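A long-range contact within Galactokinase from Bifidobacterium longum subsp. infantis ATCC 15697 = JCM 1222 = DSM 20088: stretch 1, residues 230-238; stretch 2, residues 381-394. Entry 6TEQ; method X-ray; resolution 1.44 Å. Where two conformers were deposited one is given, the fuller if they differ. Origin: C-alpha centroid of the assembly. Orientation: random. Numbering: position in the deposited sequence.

Stretch 1 (230-238) LELLVVDTQ
Stretch 2 381-394: QGHEIAQKIADRFE

The first turn of a helix is held by a carboxylate reaching across from a strand about 150 residues earlier in the chain. Gly382 N donates to Glu231 OE1 at 3.0 Å with an N-H...O angle of 158°. Glu231 extends to this point with chi1 157° and chi2 179° (both t) and chi3 19°; Glu231 was deposited in two conformers, of which one is given. Gly382 leaves the necessary space: an ideal CB there would lie 2.0 Å from Glu231 OE2, a clash. Water 1 extends the network, donating to Glu231 OE2 at 2.9 Å and accepting from His383 N at 2.9 Å; it also lies 2.9 Å from His383 ND1.

The strand runs from Leu230 through the residues that meet the helix, and the helix starts at Gly382 and continues past Glu394. Their N-to-C directions differ by 25°, so they run nearly parallel, with axes 8.9 Å apart at closest approach. CA-CA distances set the register: Leu233 to Gly382 5.3 Å, Val235 to Ala386 6.8 Å and Thr237 to Phe393 8.8 Å. Helical i to i+4 bonds begin with Ile385 N to Gln381 O, 3.1 Å.

Strand alternation directs Glu231, Leu233 and Val235 toward the helix, while Leu232 and Asp236 point away. Leu233 (chi1 174°, t; chi2 60°, p) places CD2 3.5 Å from Ile385 CG2 and CD1 4.1 Å from Ala386 CB. Val235 (chi1 173°, t) brings CG2 to 4.0 Å from Ile389 CD1 and 4.4 Å from Ala386 CB. Both isoleucines have chi1 m and chi2 t. These buried contacts are apolar, without directional bonds.

Further along stretch 1, Thr237 (phi/psi -63/-23, chi1 66°, p) meets Phe393, whose chi1 of -91° lies between wells and whose chi2 is 37°. Thr237 O approaches the ring edge, 3.8 Å from Phe393 CE2, and Thr237 CB is 3.9 Å from the same carbon. The contact buries 392 Å² in total.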

# COMPACT_ATOMS: atom_id res chain seq x y z
N LEU A 230 -5.54 -5.83 21.79
CA LEU A 230 -5.95 -4.80 20.83
C LEU A 230 -6.53 -5.44 19.58
O LEU A 230 -6.32 -6.67 19.28
CB LEU A 230 -4.75 -3.96 20.38
CG LEU A 230 -3.98 -3.21 21.45
CD1 LEU A 230 -2.74 -2.54 20.84
CD2 LEU A 230 -4.90 -2.23 22.11
N GLU A 231 -7.14 -4.58 18.79
CA GLU A 231 -7.74 -4.92 17.49
C GLU A 231 -7.48 -3.71 16.59
O GLU A 231 -7.68 -2.56 17.04
CB GLU A 231 -9.22 -5.29 17.71
CG GLU A 231 -10.14 -5.13 16.51
CD GLU A 231 -11.59 -5.53 16.77
OE1 GLU A 231 -12.01 -5.59 17.97
OE2 GLU A 231 -12.31 -5.75 15.79
N LEU A 232 -6.99 -3.96 15.38
CA LEU A 232 -6.78 -2.86 14.43
C LEU A 232 -8.02 -2.82 13.56
O LEU A 232 -8.20 -3.70 12.73
CB LEU A 232 -5.53 -3.09 13.58
CG LEU A 232 -5.23 -1.94 12.64
CD1 LEU A 232 -4.77 -0.72 13.38
CD2 LEU A 232 -4.19 -2.41 11.64
N LEU A 233 -8.87 -1.83 13.81
CA LEU A 233 -10.09 -1.63 13.01
C LEU A 233 -9.64 -1.01 11.70
O LEU A 233 -8.93 -0.02 11.73
CB LEU A 233 -11.08 -0.73 13.76
CG LEU A 233 -12.33 -0.35 12.94
CD1 LEU A 233 -13.09 -1.59 12.56
CD2 LEU A 233 -13.24 0.57 13.72
N VAL A 234 -10.13 -1.53 10.59
CA VAL A 234 -9.90 -0.93 9.26
C VAL A 234 -11.26 -0.69 8.61
O VAL A 234 -12.04 -1.66 8.58
CB VAL A 234 -9.00 -1.82 8.40
CG1 VAL A 234 -8.88 -1.23 6.98
CG2 VAL A 234 -7.68 -2.02 9.06
N VAL A 235 -11.56 0.56 8.22
CA VAL A 235 -12.85 0.89 7.63
C VAL A 235 -12.58 1.54 6.31
O VAL A 235 -11.95 2.61 6.26
CB VAL A 235 -13.70 1.80 8.56
CG1 VAL A 235 -14.96 2.27 7.82
CG2 VAL A 235 -14.01 1.10 9.86
N ASP A 236 -13.04 0.92 5.26
CA ASP A 236 -13.06 1.51 3.91
C ASP A 236 -14.26 2.44 3.81
O ASP A 236 -15.42 2.02 3.94
CB ASP A 236 -13.12 0.39 2.89
CG ASP A 236 -13.31 0.83 1.45
OD1 ASP A 236 -13.21 2.03 1.16
OD2 ASP A 236 -13.55 -0.05 0.64
N THR A 237 -14.02 3.73 3.69
CA THR A 237 -15.11 4.73 3.65
C THR A 237 -16.00 4.51 2.43
O THR A 237 -17.14 4.93 2.50
CB THR A 237 -14.63 6.18 3.63
OG1 THR A 237 -13.92 6.46 2.41
CG2 THR A 237 -13.81 6.45 4.88
N GLN A 238 -15.51 3.87 1.39
CA GLN A 238 -16.22 3.81 0.09
C GLN A 238 -16.58 5.22 -0.41
O GLN A 238 -17.55 5.34 -1.21
CB GLN A 238 -17.43 2.88 0.21
CG GLN A 238 -17.02 1.49 0.65
CD GLN A 238 -18.03 0.45 0.26
OE1 GLN A 238 -18.99 0.16 0.97
NE2 GLN A 238 -17.89 0.04 -0.98
N GLN A 381 -13.91 -4.35 20.28
CA GLN A 381 -14.61 -3.06 20.06
C GLN A 381 -14.72 -2.69 18.56
O GLN A 381 -15.38 -1.68 18.25
CB GLN A 381 -13.94 -1.90 20.80
CG GLN A 381 -13.85 -2.12 22.29
CD GLN A 381 -15.19 -2.43 22.86
OE1 GLN A 381 -15.44 -3.53 23.33
NE2 GLN A 381 -16.11 -1.49 22.69
N GLY A 382 -14.04 -3.39 17.66
CA GLY A 382 -14.01 -3.00 16.24
C GLY A 382 -15.40 -2.96 15.63
O GLY A 382 -15.71 -2.00 14.94
N HIS A 383 -16.23 -3.97 15.90
CA HIS A 383 -17.58 -4.04 15.26
C HIS A 383 -18.40 -2.86 15.74
O HIS A 383 -19.03 -2.21 14.91
CB HIS A 383 -18.31 -5.33 15.54
CG HIS A 383 -17.97 -6.41 14.57
ND1 HIS A 383 -16.66 -6.88 14.44
CD2 HIS A 383 -18.72 -7.04 13.65
CE1 HIS A 383 -16.64 -7.79 13.48
NE2 HIS A 383 -17.90 -7.90 12.98
N GLU A 384 -18.37 -2.59 17.03
CA GLU A 384 -19.20 -1.49 17.59
C GLU A 384 -18.79 -0.18 16.96
O GLU A 384 -19.67 0.60 16.59
CB GLU A 384 -18.92 -1.34 19.08
CG GLU A 384 -19.70 -0.21 19.75
CD GLU A 384 -20.01 -0.62 21.18
OE1 GLU A 384 -19.20 -0.25 22.04
OE2 GLU A 384 -20.99 -1.43 21.41
N ILE A 385 -17.47 0.07 16.84
CA ILE A 385 -16.99 1.37 16.32
C ILE A 385 -17.30 1.44 14.82
O ILE A 385 -17.73 2.50 14.35
CB ILE A 385 -15.52 1.57 16.65
CG1 ILE A 385 -15.33 1.74 18.16
CG2 ILE A 385 -14.96 2.78 15.88
CD1 ILE A 385 -13.89 1.67 18.61
N ALA A 386 -17.11 0.37 14.08
CA ALA A 386 -17.48 0.32 12.64
C ALA A 386 -18.96 0.64 12.47
O ALA A 386 -19.32 1.41 11.61
CB ALA A 386 -17.13 -1.02 12.08
N GLN A 387 -19.82 0.11 13.33
CA GLN A 387 -21.26 0.38 13.19
C GLN A 387 -21.59 1.83 13.55
O GLN A 387 -22.44 2.43 12.89
CB GLN A 387 -22.03 -0.62 14.05
CG GLN A 387 -23.54 -0.51 13.83
CD GLN A 387 -23.88 -0.83 12.39
OE1 GLN A 387 -23.68 -1.99 11.94
NE2 GLN A 387 -24.35 0.18 11.66
N LYS A 388 -20.90 2.38 14.57
CA LYS A 388 -21.04 3.83 14.87
C LYS A 388 -20.64 4.66 13.65
O LYS A 388 -21.31 5.66 13.35
CB LYS A 388 -20.25 4.17 16.12
CG LYS A 388 -20.96 3.71 17.39
CD LYS A 388 -20.19 4.01 18.62
CE LYS A 388 -21.00 3.71 19.86
NZ LYS A 388 -20.16 3.74 21.07
N ILE A 389 -19.54 4.30 12.96
CA ILE A 389 -19.16 5.07 11.75
C ILE A 389 -20.26 4.91 10.69
O ILE A 389 -20.63 5.94 10.12
CB ILE A 389 -17.80 4.59 11.26
CG1 ILE A 389 -16.71 4.93 12.27
CG2 ILE A 389 -17.52 5.13 9.89
CD1 ILE A 389 -15.43 4.17 12.06
N ALA A 390 -20.79 3.71 10.50
CA ALA A 390 -21.86 3.42 9.50
C ALA A 390 -23.10 4.25 9.82
O ALA A 390 -23.65 4.89 8.88
CB ALA A 390 -22.16 1.95 9.41
N ASP A 391 -23.50 4.31 11.10
CA ASP A 391 -24.73 5.06 11.48
C ASP A 391 -24.47 6.53 11.18
O ASP A 391 -25.31 7.20 10.58
CB ASP A 391 -25.11 4.84 12.93
CG ASP A 391 -25.77 3.54 13.26
OD1 ASP A 391 -25.66 2.64 12.44
OD2 ASP A 391 -26.57 3.51 14.28
N ARG A 392 -23.27 7.01 11.53
CA ARG A 392 -22.96 8.42 11.30
C ARG A 392 -22.92 8.74 9.79
O ARG A 392 -23.38 9.82 9.37
CB ARG A 392 -21.63 8.75 11.94
CG ARG A 392 -21.15 10.15 11.63
CD ARG A 392 -22.05 11.27 12.16
NE ARG A 392 -21.35 12.55 11.96
CZ ARG A 392 -20.35 13.01 12.72
NH1 ARG A 392 -19.92 12.34 13.75
NH2 ARG A 392 -19.72 14.11 12.43
N PHE A 393 -22.34 7.88 9.00
CA PHE A 393 -22.29 8.05 7.54
C PHE A 393 -23.71 8.21 7.00
O PHE A 393 -23.93 9.08 6.13
CB PHE A 393 -21.51 6.89 6.93
CG PHE A 393 -20.03 7.15 6.80
CD1 PHE A 393 -19.34 7.87 7.76
CD2 PHE A 393 -19.33 6.61 5.75
CE1 PHE A 393 -17.97 8.09 7.62
CE2 PHE A 393 -17.97 6.84 5.62
CZ PHE A 393 -17.30 7.55 6.57
N GLU A 394 -24.63 7.35 7.40
CA GLU A 394 -26.02 7.43 6.94
C GLU A 394 -26.61 8.79 7.34
O GLU A 394 -27.24 9.43 6.51
CB GLU A 394 -26.82 6.25 7.46
CG GLU A 394 -28.24 6.30 6.96
CD GLU A 394 -28.46 6.09 5.47
OE1 GLU A 394 -27.47 5.79 4.76
OE2 GLU A 394 -29.63 6.23 5.05
O HOH W 1 -14.94 -6.44 16.78